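Local structure of branched-chain amino acid aminotransferase (Thermoproteus uzoniensis, 5CE8) at residues Arg47-Asn51 with Phe98-Leu102; Val93-Lys99 with Leu303-Tyr307; Lys135-Val139 with Arg178-Glu184; Glu200-Arg206 with Ala252-Val258. The protein probably transfers the amino group of leucine, isoleucine or valine to 2-oxoglutarate, using pyridoxal 5'-phosphate as cofactor. All coordinates share one frame; numbering follows the deposited sequence.

Interaction 1. Residues Arg47-Asn51 with Phe98-Leu102; sequences RAYWN and FKEDL
Trp50 lays its indole over the backbone of Lys99 and the first carbons of that lysine's side chain. Its CB is directed toward segment 98-102, and with CG anti to the backbone N (chi1 -175°) the indole runs alongside Lys99: Lys99 O lies above one face, near the rim, and Lys99 CB sits over the six-membered ring, 4.0 Å from its centroid, as a CH-pi contact. Asp101 turns its carboxylate back to the strand, CG lying beside its own backbone N (chi1 -67°). Its OD1 takes the Trp50 N-H at 3.1 Å in a nearly straight bond, replacing the backbone acceptor expected of a regular ladder. The same carboxylate skirts the Tyr49 ring, the two planes 75° apart, while Tyr49 OH goes on to Glu263. Only at Ala48 and Leu102 does true antiparallel pairing appear, a hydrogen-bonded pair with Ala48 N to Leu102 O at 3.1 Å and Leu102 N to Ala48 O at 3.0 Å. Here the loop after helix 82-95 merges into strand 102-109 beside strand 41-50, with Leu55 of strand 55-58 against Ala48, Trp50 and Leu102, and helix 279-292 packed on Tyr49.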
# COMPACT_ATOMS: atom_id res chain seq x y z
N ARG A 47 20.78 1.73 -31.10
CA ARG A 47 21.10 0.92 -32.28
C ARG A 47 21.54 1.69 -33.50
O ARG A 47 21.16 2.83 -33.70
CB ARG A 47 19.92 0.01 -32.65
CG ARG A 47 19.85 -1.24 -31.82
CD ARG A 47 18.57 -2.00 -32.06
NE ARG A 47 18.92 -2.96 -33.03
CZ ARG A 47 18.75 -4.25 -32.97
NH1 ARG A 47 18.04 -4.86 -32.02
NH2 ARG A 47 19.27 -4.93 -33.99
N ALA A 48 22.32 1.00 -34.33
CA ALA A 48 22.68 1.51 -35.62
C ALA A 48 22.31 0.44 -36.53
O ALA A 48 22.54 -0.72 -36.24
CB ALA A 48 24.17 1.74 -35.72
N TYR A 49 21.75 0.84 -37.66
CA TYR A 49 21.34 -0.11 -38.65
C TYR A 49 21.97 0.16 -40.07
O TYR A 49 22.00 1.28 -40.57
CB TYR A 49 19.86 -0.02 -38.83
CG TYR A 49 18.99 -0.43 -37.67
CD1 TYR A 49 18.49 -1.72 -37.61
CD2 TYR A 49 18.55 0.48 -36.74
CE1 TYR A 49 17.61 -2.13 -36.62
CE2 TYR A 49 17.64 0.09 -35.74
CZ TYR A 49 17.19 -1.20 -35.69
OH TYR A 49 16.28 -1.60 -34.74
N TRP A 50 22.41 -0.91 -40.68
CA TRP A 50 23.02 -0.95 -41.99
C TRP A 50 21.88 -1.18 -42.95
O TRP A 50 21.21 -2.16 -42.84
CB TRP A 50 23.91 -2.18 -42.10
CG TRP A 50 24.69 -2.25 -43.39
CD1 TRP A 50 24.67 -3.28 -44.32
CD2 TRP A 50 25.61 -1.29 -43.87
NE1 TRP A 50 25.55 -2.99 -45.35
CE2 TRP A 50 26.13 -1.78 -45.09
CE3 TRP A 50 26.07 -0.08 -43.38
CZ2 TRP A 50 27.06 -1.07 -45.83
CZ3 TRP A 50 27.03 0.63 -44.12
CH2 TRP A 50 27.52 0.12 -45.33
N ASN A 51 21.70 -0.30 -43.91
CA ASN A 51 20.67 -0.49 -44.90
C ASN A 51 21.26 -0.94 -46.25
O ASN A 51 20.55 -1.00 -47.20
CB ASN A 51 19.90 0.81 -45.09
CG ASN A 51 20.74 1.92 -45.64
OD1 ASN A 51 21.86 1.71 -46.09
ND2 ASN A 51 20.23 3.09 -45.61
N PHE A 98 32.83 -0.63 -38.67
CA PHE A 98 31.63 -1.42 -38.72
C PHE A 98 30.76 -1.01 -39.89
O PHE A 98 30.66 0.22 -40.19
CB PHE A 98 30.80 -1.24 -37.43
CG PHE A 98 31.38 -1.95 -36.25
CD1 PHE A 98 31.80 -3.31 -36.37
CD2 PHE A 98 31.53 -1.29 -35.02
CE1 PHE A 98 32.37 -3.98 -35.28
CE2 PHE A 98 32.08 -1.97 -33.94
CZ PHE A 98 32.50 -3.30 -34.06
N LYS A 99 30.20 -2.03 -40.55
CA LYS A 99 29.25 -1.86 -41.68
C LYS A 99 28.17 -2.92 -41.50
O LYS A 99 27.97 -3.80 -42.37
CB LYS A 99 29.91 -2.02 -43.07
CG LYS A 99 30.73 -0.83 -43.50
CD LYS A 99 31.65 -1.15 -44.71
CE LYS A 99 32.76 -0.10 -44.90
NZ LYS A 99 32.25 1.27 -44.65
N GLU A 100 27.51 -2.86 -40.33
CA GLU A 100 26.48 -3.87 -39.95
C GLU A 100 25.71 -3.35 -38.71
O GLU A 100 26.17 -2.43 -38.06
CB GLU A 100 27.18 -5.18 -39.56
CG GLU A 100 27.89 -5.12 -38.18
CD GLU A 100 28.89 -6.25 -37.98
OE1 GLU A 100 28.55 -7.33 -37.52
OE2 GLU A 100 30.06 -6.02 -38.29
N ASP A 101 24.60 -4.01 -38.39
CA ASP A 101 23.72 -3.67 -37.24
C ASP A 101 24.52 -3.82 -35.94
O ASP A 101 25.27 -4.82 -35.72
CB ASP A 101 22.49 -4.57 -37.15
CG ASP A 101 21.54 -4.39 -38.28
OD1 ASP A 101 21.78 -3.50 -39.07
OD2 ASP A 101 20.58 -5.22 -38.40
N LEU A 102 24.39 -2.79 -35.12
CA LEU A 102 25.07 -2.66 -33.83
C LEU A 102 24.09 -2.28 -32.73
O LEU A 102 23.08 -1.66 -33.04
CB LEU A 102 26.06 -1.53 -33.88
CG LEU A 102 27.18 -1.50 -34.93
CD1 LEU A 102 28.00 -0.19 -34.76
CD2 LEU A 102 28.00 -2.79 -34.85

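Interaction 2. Residues Val93-Lys99 with Leu303-Tyr307; sequences VRANGFK and LTPVY
Val93 and Val306 form the tight, buried part of this contact: their side chains are roughly perpendicular, and Val93 CG1 lies 3.7 Å from Val306 CG1. Val306 CG1 also sits under the rim of the Tyr307 ring, on the face opposite the one that Lys99 reaches. The outer part is more exposed and mostly polar. Arg94, extended from CG to NE, runs antiparallel alongside the phenol of Tyr307 and brings both NE (2.7 Å) and NH2 (2.9 Å) to Val306 O; the carbonyl is near the guanidinium plane, but both bonds are bent and weak. With CG beside its backbone N (chi1 -62°), Tyr307 reaches back to the loop, where its OH donates to Phe98 O at 2.5 Å, a length so short that its exact value is doubtful. Lys99 NZ stands over the other face of the Tyr307 ring, 4.1 Å from the centroid and almost on the normal, a cation-pi contact. Just past helix 82-95, Gly97 has positive phi and completes a Schellman motif. The C-terminal residues thus join that helix end to the sheet, where strand 303-305 borders strand 55-58 and Leu55 packs on Val93.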
# COMPACT_ATOMS: atom_id res chain seq x y z
N VAL A 93 32.16 4.03 -33.79
CA VAL A 93 31.74 3.20 -34.88
C VAL A 93 32.81 3.26 -36.00
O VAL A 93 33.26 2.20 -36.51
CB VAL A 93 30.31 3.56 -35.34
CG1 VAL A 93 29.89 2.67 -36.44
CG2 VAL A 93 29.29 3.45 -34.15
N ARG A 94 33.19 4.48 -36.37
CA ARG A 94 34.15 4.68 -37.47
C ARG A 94 35.50 4.01 -37.20
O ARG A 94 36.03 3.28 -38.06
CB ARG A 94 34.38 6.16 -37.69
CG ARG A 94 33.37 6.80 -38.56
CD ARG A 94 33.92 8.13 -38.99
NE ARG A 94 32.88 8.85 -39.66
CZ ARG A 94 32.53 10.12 -39.45
NH1 ARG A 94 33.18 10.91 -38.57
NH2 ARG A 94 31.52 10.59 -40.17
N ALA A 95 36.02 4.21 -35.99
CA ALA A 95 37.23 3.54 -35.55
C ALA A 95 37.22 2.07 -35.80
O ALA A 95 38.22 1.50 -36.23
CB ALA A 95 37.52 3.80 -34.08
N ASN A 96 36.09 1.43 -35.54
CA ASN A 96 35.99 -0.02 -35.73
C ASN A 96 35.69 -0.53 -37.17
O ASN A 96 35.60 -1.73 -37.39
CB ASN A 96 34.93 -0.48 -34.78
CG ASN A 96 35.40 -0.39 -33.35
OD1 ASN A 96 36.20 -1.25 -32.93
ND2 ASN A 96 34.95 0.63 -32.59
N GLY A 97 35.46 0.36 -38.10
CA GLY A 97 35.02 0.03 -39.46
C GLY A 97 33.78 -0.79 -39.60
O GLY A 97 33.64 -1.55 -40.57
N PHE A 98 32.83 -0.63 -38.67
CA PHE A 98 31.63 -1.42 -38.72
C PHE A 98 30.76 -1.01 -39.89
O PHE A 98 30.66 0.22 -40.19
CB PHE A 98 30.80 -1.24 -37.43
CG PHE A 98 31.38 -1.95 -36.25
CD1 PHE A 98 31.80 -3.31 -36.37
CD2 PHE A 98 31.53 -1.29 -35.02
CE1 PHE A 98 32.37 -3.98 -35.28
CE2 PHE A 98 32.08 -1.97 -33.94
CZ PHE A 98 32.50 -3.30 -34.06
N LYS A 99 30.20 -2.03 -40.55
CA LYS A 99 29.25 -1.86 -41.68
C LYS A 99 28.17 -2.92 -41.50
O LYS A 99 27.97 -3.80 -42.37
CB LYS A 99 29.91 -2.02 -43.07
CG LYS A 99 30.73 -0.83 -43.50
CD LYS A 99 31.65 -1.15 -44.71
CE LYS A 99 32.76 -0.10 -44.90
NZ LYS A 99 32.25 1.27 -44.65
N LEU A 303 17.94 9.82 -38.07
CA LEU A 303 18.95 8.91 -38.52
C LEU A 303 20.29 9.58 -38.71
O LEU A 303 20.38 10.46 -39.53
CB LEU A 303 18.50 8.36 -39.85
CG LEU A 303 17.81 7.01 -39.72
CD1 LEU A 303 16.46 7.17 -39.02
CD2 LEU A 303 17.66 6.42 -41.10
N THR A 304 21.33 9.16 -37.96
CA THR A 304 22.62 9.82 -37.96
C THR A 304 23.56 9.03 -38.80
O THR A 304 23.85 7.90 -38.41
CB THR A 304 23.24 9.94 -36.56
OG1 THR A 304 22.44 10.82 -35.79
CG2 THR A 304 24.66 10.54 -36.67
N PRO A 305 24.03 9.59 -39.96
CA PRO A 305 24.90 8.76 -40.79
C PRO A 305 26.27 8.66 -40.16
O PRO A 305 26.79 9.67 -39.67
CB PRO A 305 25.00 9.54 -42.12
CG PRO A 305 24.60 10.91 -41.84
CD PRO A 305 23.65 10.84 -40.66
N VAL A 306 26.83 7.47 -40.23
CA VAL A 306 28.17 7.21 -39.71
C VAL A 306 29.30 7.54 -40.76
O VAL A 306 30.45 7.94 -40.40
CB VAL A 306 28.22 5.69 -39.34
CG1 VAL A 306 29.62 5.11 -39.26
CG2 VAL A 306 27.51 5.51 -38.02
N TYR A 307 29.00 7.32 -42.04
CA TYR A 307 30.00 7.44 -43.12
C TYR A 307 29.65 8.50 -44.17
O TYR A 307 28.50 8.92 -44.24
CB TYR A 307 30.19 6.05 -43.75
CG TYR A 307 30.72 5.01 -42.77
CD1 TYR A 307 32.02 5.09 -42.28
CD2 TYR A 307 29.90 3.96 -42.32
CE1 TYR A 307 32.52 4.14 -41.40
CE2 TYR A 307 30.38 3.01 -41.43
CZ TYR A 307 31.70 3.11 -40.95
OH TYR A 307 32.19 2.17 -40.04

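Interaction 3. Residues Lys135-Val139 with Arg178-Glu184; sequences KYLKV and RARGYDE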
# COMPACT_ATOMS: atom_id res chain seq x y z
N LYS A 135 19.03 -9.91 -33.30
CA LYS A 135 17.73 -9.78 -32.55
C LYS A 135 17.82 -10.16 -31.02
O LYS A 135 18.63 -11.04 -30.65
CB LYS A 135 16.63 -10.54 -33.33
CG LYS A 135 16.29 -9.89 -34.69
N TYR A 136 17.03 -9.47 -30.15
CA TYR A 136 16.90 -9.74 -28.66
C TYR A 136 15.75 -10.70 -28.27
O TYR A 136 15.84 -11.45 -27.27
CB TYR A 136 16.69 -8.43 -27.85
CG TYR A 136 16.83 -8.53 -26.32
CD1 TYR A 136 17.94 -9.16 -25.76
CD2 TYR A 136 15.89 -7.96 -25.45
CE1 TYR A 136 18.14 -9.23 -24.38
CE2 TYR A 136 16.05 -8.07 -24.03
CZ TYR A 136 17.19 -8.68 -23.51
OH TYR A 136 17.43 -8.79 -22.16
N LEU A 137 14.66 -10.63 -29.02
CA LEU A 137 13.53 -11.52 -28.84
C LEU A 137 13.11 -12.07 -30.17
O LEU A 137 13.21 -11.36 -31.18
CB LEU A 137 12.37 -10.75 -28.22
CG LEU A 137 12.57 -10.10 -26.85
CD1 LEU A 137 11.34 -9.28 -26.39
CD2 LEU A 137 12.99 -11.14 -25.80
N LYS A 138 12.55 -13.28 -30.15
CA LYS A 138 11.96 -13.94 -31.35
C LYS A 138 11.10 -12.97 -32.20
O LYS A 138 10.23 -12.31 -31.67
CB LYS A 138 11.10 -15.17 -30.99
CG LYS A 138 11.46 -16.15 -29.86
CD LYS A 138 10.41 -17.32 -29.84
CE LYS A 138 10.46 -18.27 -28.61
NZ LYS A 138 9.23 -18.58 -27.77
N VAL A 139 11.35 -12.87 -33.51
CA VAL A 139 10.62 -11.87 -34.36
C VAL A 139 9.14 -12.23 -34.47
O VAL A 139 8.19 -11.35 -34.43
CB VAL A 139 11.27 -11.67 -35.77
CG1 VAL A 139 11.42 -13.00 -36.55
CG2 VAL A 139 10.46 -10.65 -36.58
N ARG A 178 12.60 -16.64 -17.59
CA ARG A 178 13.44 -17.51 -18.39
C ARG A 178 13.75 -18.81 -17.75
O ARG A 178 13.76 -19.80 -18.47
CB ARG A 178 14.70 -16.78 -18.76
CG ARG A 178 14.42 -15.60 -19.68
CD ARG A 178 15.67 -14.74 -19.89
NE ARG A 178 15.56 -13.75 -20.94
CZ ARG A 178 14.83 -12.66 -20.85
NH1 ARG A 178 14.05 -12.44 -19.76
NH2 ARG A 178 14.82 -11.78 -21.87
N ALA A 179 13.93 -18.85 -16.43
CA ALA A 179 14.10 -20.13 -15.66
C ALA A 179 12.98 -21.16 -15.95
O ALA A 179 13.25 -22.33 -16.12
CB ALA A 179 14.22 -19.89 -14.16
N ARG A 180 11.75 -20.69 -16.10
CA ARG A 180 10.64 -21.51 -16.63
C ARG A 180 10.54 -21.69 -18.20
O ARG A 180 9.62 -22.30 -18.70
CB ARG A 180 9.34 -20.97 -16.01
N GLY A 181 11.54 -21.27 -18.98
CA GLY A 181 11.44 -21.33 -20.47
C GLY A 181 10.45 -20.38 -21.21
O GLY A 181 10.26 -20.54 -22.41
N TYR A 182 9.81 -19.43 -20.53
CA TYR A 182 9.22 -18.23 -21.21
C TYR A 182 10.31 -17.36 -21.76
O TYR A 182 11.49 -17.38 -21.25
CB TYR A 182 8.43 -17.33 -20.22
CG TYR A 182 7.31 -18.08 -19.55
CD1 TYR A 182 6.09 -18.29 -20.19
CD2 TYR A 182 7.49 -18.64 -18.27
CE1 TYR A 182 5.08 -19.03 -19.60
CE2 TYR A 182 6.47 -19.37 -17.68
CZ TYR A 182 5.29 -19.58 -18.36
OH TYR A 182 4.29 -20.28 -17.75
N ASP A 183 9.96 -16.51 -22.71
CA ASP A 183 10.99 -15.69 -23.34
C ASP A 183 11.19 -14.38 -22.55
O ASP A 183 12.28 -13.87 -22.52
CB ASP A 183 10.64 -15.38 -24.78
CG ASP A 183 10.25 -16.60 -25.55
OD1 ASP A 183 11.15 -17.44 -25.72
OD2 ASP A 183 9.06 -16.76 -25.96
N GLU A 184 10.15 -13.87 -21.88
CA GLU A 184 10.29 -12.56 -21.23
C GLU A 184 9.27 -12.43 -20.09
O GLU A 184 8.21 -13.15 -20.02
CB GLU A 184 10.10 -11.36 -22.23
CG GLU A 184 10.40 -9.92 -21.71
CD GLU A 184 11.81 -9.84 -21.08
OE1 GLU A 184 12.73 -9.57 -21.86
OE2 GLU A 184 12.01 -10.23 -19.86
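Lys138 and Asp183 meet in a salt bridge. Lys138 NZ lies 2.6 Å from Asp183 OD2, on the syn side and 19° out of the carboxylate plane; OD1 of Asp183 is also near, 3.0 Å from the same nitrogen. The lysine chain is extended until its last torsion, where a bend (chi4 127°) swings NZ onto the acid. Deeper in, Leu137 CD2 lies beside the Arg178-Glu184 ion pair, 4.2 Å from Glu184 OE1, and Tyr136, with CG anti to its backbone N, brings its OH to 4.0 Å from Arg178 NH2 without bonding.

A second shell fixes these groups. Arg178 grips Glu184 end-on, NH1 to OE2 and NH2 to OE1, both at 3.0 Å; the acid lies in the guanidinium plane, whereas the nitrogens stand above the carboxylate plane. Asp183 O covers one guanidinium face, and Ser198 also bonds Glu184 OE2. The aspartate has a further partner, since Arg143 N donates to OD2 and would be expected to stabilise its negative charge. Leu117 of a second subunit packs on Tyr136. The contact brings the linker between strands 125-132 and 142-146 against the turn that leads from helix 167-179 into strand 184-188, which runs parallel to strand 142-146, with Leu137 also touching Thr265 of strand 265-270.

Interaction 4. Residues Glu200-Arg206 with Ala252-Val258; sequences ENIFIVR and ADEAFFV. With PLP (pyridoxal-5'-phosphate), chain D.
Phe203 and Phe256 share one face of an antiparallel strand pair with their ring planes only 2° apart, yet offset so that little of one ring lies over the other. What covers the Phe256 ring is instead Phe203 CB, in a CH-pi contact 3.6 Å from the centroid; Phe256 CG is set between its own N and carbonyl carbon (chi1 61°), which brings the ring under Phe203 CB. Val258 meets the edge of the Phe203 ring, CG2 to CE1 at 3.6 Å. On this same face Val205 and Glu254 extend together, while the Glu254 carboxylate is bonded to Thr281 and Ile280 N. On the other face, Phe257 lies beside Ile202. Glu200 CB also approaches Phe257 CD1 at 3.6 Å.

Backbone bonds pair Asn201 with Val258, Phe203 with Phe256 and Val205 with Glu254. Phe203 N to Phe256 O is 2.8 Å, and Val205 N to Glu254 O is also 2.8 Å. At the far end two residues, Asp253 and Glu254, stand opposite the single Val205, a classic beta bulge, in which Val205 O receives two weak bonds. The pair belongs to the mixed sheet of this class-IV aminotransferase, strand 201-206 lying between strands 209-212 and 254-259, with helix 223-235 packed on Phe203 and Val258.

Asn201 OD1 lies 3.8 Å from PLP C6, and Glu200 C comes within 3.6 Å of the same ring atom. The Asn201 amide is held by Leu220 O through ND2, and more weakly by Gly222 N at OD1. Arg206, at the opposite end, forms a salt bridge with Glu221 of a fourth subunit.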
# COMPACT_ATOMS: atom_id res chain seq x y z
N GLU A 200 11.70 -3.62 -21.54
CA GLU A 200 10.88 -3.23 -22.71
C GLU A 200 9.67 -2.52 -22.24
O GLU A 200 9.13 -2.96 -21.22
CB GLU A 200 10.37 -4.47 -23.45
CG GLU A 200 11.43 -5.44 -24.07
CD GLU A 200 11.93 -6.50 -23.07
OE1 GLU A 200 12.84 -7.23 -23.41
OE2 GLU A 200 11.50 -6.59 -21.90
N ASN A 201 9.14 -1.59 -23.03
CA ASN A 201 7.81 -1.00 -22.72
C ASN A 201 6.82 -1.94 -23.36
O ASN A 201 7.18 -2.81 -24.18
CB ASN A 201 7.60 0.40 -23.22
CG ASN A 201 8.51 1.43 -22.52
OD1 ASN A 201 9.31 2.01 -23.14
ND2 ASN A 201 8.39 1.58 -21.22
N ILE A 202 5.59 -1.83 -22.90
CA ILE A 202 4.50 -2.76 -23.29
C ILE A 202 3.34 -1.95 -23.89
O ILE A 202 3.01 -0.85 -23.40
CB ILE A 202 3.87 -3.48 -22.08
CG1 ILE A 202 4.96 -4.12 -21.25
CG2 ILE A 202 2.88 -4.60 -22.48
CD1 ILE A 202 4.46 -4.87 -20.02
N PHE A 203 2.73 -2.52 -24.95
CA PHE A 203 1.54 -1.98 -25.59
C PHE A 203 0.46 -3.07 -25.73
O PHE A 203 0.74 -4.21 -26.10
CB PHE A 203 1.88 -1.43 -27.01
CG PHE A 203 2.52 -0.09 -27.03
CD1 PHE A 203 3.89 0.02 -26.90
CD2 PHE A 203 1.81 1.03 -27.41
CE1 PHE A 203 4.54 1.22 -26.96
CE2 PHE A 203 2.49 2.27 -27.48
CZ PHE A 203 3.84 2.36 -27.24
N ILE A 204 -0.80 -2.73 -25.49
CA ILE A 204 -1.81 -3.68 -25.93
C ILE A 204 -2.69 -3.06 -27.01
O ILE A 204 -2.76 -1.91 -27.10
CB ILE A 204 -2.64 -4.21 -24.74
CG1 ILE A 204 -3.45 -3.07 -24.11
CG2 ILE A 204 -1.70 -4.94 -23.76
CD1 ILE A 204 -4.44 -3.58 -23.08
N VAL A 205 -3.47 -3.88 -27.72
CA VAL A 205 -4.56 -3.37 -28.53
C VAL A 205 -5.85 -3.93 -27.97
O VAL A 205 -5.99 -5.05 -27.72
CB VAL A 205 -4.46 -3.61 -30.00
CG1 VAL A 205 -5.51 -2.88 -30.76
CG2 VAL A 205 -3.15 -3.12 -30.56
N ARG A 206 -6.80 -3.07 -27.74
CA ARG A 206 -8.01 -3.50 -27.08
C ARG A 206 -9.05 -2.75 -27.83
O ARG A 206 -9.17 -1.53 -27.68
CB ARG A 206 -7.96 -3.12 -25.63
CG ARG A 206 -9.23 -3.38 -24.85
CD ARG A 206 -9.01 -3.03 -23.39
NE ARG A 206 -10.22 -3.39 -22.64
CZ ARG A 206 -11.33 -2.68 -22.67
NH1 ARG A 206 -11.38 -1.56 -23.38
NH2 ARG A 206 -12.39 -3.07 -21.98
N ALA A 252 -6.64 -8.92 -24.17
CA ALA A 252 -6.31 -8.09 -25.30
C ALA A 252 -6.49 -8.79 -26.64
O ALA A 252 -6.24 -9.97 -26.74
CB ALA A 252 -4.81 -7.62 -25.23
N ASP A 253 -6.83 -8.00 -27.65
CA ASP A 253 -6.77 -8.43 -29.05
C ASP A 253 -5.36 -8.66 -29.55
O ASP A 253 -5.13 -9.57 -30.34
CB ASP A 253 -7.47 -7.39 -29.95
CG ASP A 253 -8.96 -7.19 -29.54
OD1 ASP A 253 -9.57 -8.18 -29.12
OD2 ASP A 253 -9.47 -6.05 -29.58
N GLU A 254 -4.43 -7.90 -29.00
CA GLU A 254 -2.99 -7.97 -29.35
C GLU A 254 -2.19 -7.34 -28.27
O GLU A 254 -2.71 -6.54 -27.45
CB GLU A 254 -2.55 -7.20 -30.65
CG GLU A 254 -3.47 -7.08 -31.80
CD GLU A 254 -2.89 -6.26 -32.94
OE1 GLU A 254 -1.64 -6.33 -33.21
OE2 GLU A 254 -3.74 -5.61 -33.61
N ALA A 255 -0.90 -7.67 -28.29
CA ALA A 255 0.11 -7.17 -27.34
C ALA A 255 1.49 -7.27 -27.92
O ALA A 255 1.79 -8.14 -28.75
CB ALA A 255 0.07 -7.92 -26.00
N PHE A 256 2.28 -6.30 -27.58
CA PHE A 256 3.68 -6.25 -27.99
C PHE A 256 4.57 -5.44 -27.03
O PHE A 256 4.14 -4.49 -26.38
CB PHE A 256 3.83 -5.75 -29.44
CG PHE A 256 3.32 -4.36 -29.73
CD1 PHE A 256 1.99 -4.13 -30.00
CD2 PHE A 256 4.19 -3.26 -29.80
CE1 PHE A 256 1.50 -2.86 -30.38
CE2 PHE A 256 3.71 -2.02 -30.17
CZ PHE A 256 2.36 -1.78 -30.39
N PHE A 257 5.83 -5.85 -27.01
CA PHE A 257 6.93 -5.16 -26.35
C PHE A 257 7.68 -4.31 -27.37
O PHE A 257 7.79 -4.65 -28.58
CB PHE A 257 7.98 -6.15 -25.91
CG PHE A 257 7.63 -6.99 -24.73
CD1 PHE A 257 7.38 -6.42 -23.52
CD2 PHE A 257 7.59 -8.42 -24.83
CE1 PHE A 257 7.14 -7.22 -22.41
CE2 PHE A 257 7.30 -9.19 -23.73
CZ PHE A 257 7.09 -8.59 -22.50
N VAL A 258 8.24 -3.19 -26.86
CA VAL A 258 9.03 -2.25 -27.65
C VAL A 258 10.27 -1.89 -26.80
O VAL A 258 10.17 -1.86 -25.53
CB VAL A 258 8.25 -1.00 -28.15
CG1 VAL A 258 6.98 -1.43 -28.85
CG2 VAL A 258 7.91 -0.08 -27.02
N1 PLP D . 12.02 -0.26 -20.13
C2 PLP D . 13.06 -0.20 -19.29
C2A PLP D . 12.92 -0.64 -17.86
C3 PLP D . 14.37 0.20 -19.76
O3 PLP D . 15.46 0.17 -18.89
C4 PLP D . 14.52 0.60 -21.19
C4A PLP D . 15.84 1.05 -21.78
C5 PLP D . 13.28 0.52 -22.01
C6 PLP D . 12.08 0.07 -21.38
C5A PLP D . 13.20 0.80 -23.48
O4P PLP D . 13.67 2.07 -23.79
P PLP D . 14.17 2.35 -25.26
O1P PLP D . 15.33 1.36 -25.63
O2P PLP D . 12.98 2.35 -26.12
O3P PLP D . 14.84 3.69 -25.28

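Interactions 1 and 2 are neighbours, their centres about 8 Å apart; they share Phe98 and Lys99, so that Lys99 meets Trp50 in one and Tyr307 in the other, and Leu102 CD1 packs on Val93 CG1 at 3.8 Å. Interactions 3 and 4, with centres about 16 Å apart, touch where the carboxylate oxygens Glu184 OE1 and Glu200 OE1 come within 2.8 Å, and where Tyr136 and Leu137 lie against Glu200. Interaction 4 borders the pyridoxal phosphate directly. The side chain of Tyr136 in interaction 3 is about 9 Å from the bound PLP. The side chain of Arg47 in interaction 1 is about 8 Å from the bound PLP. Interaction 2 lies away from the cofactor site, its centre about 33 Å from that of interaction 4.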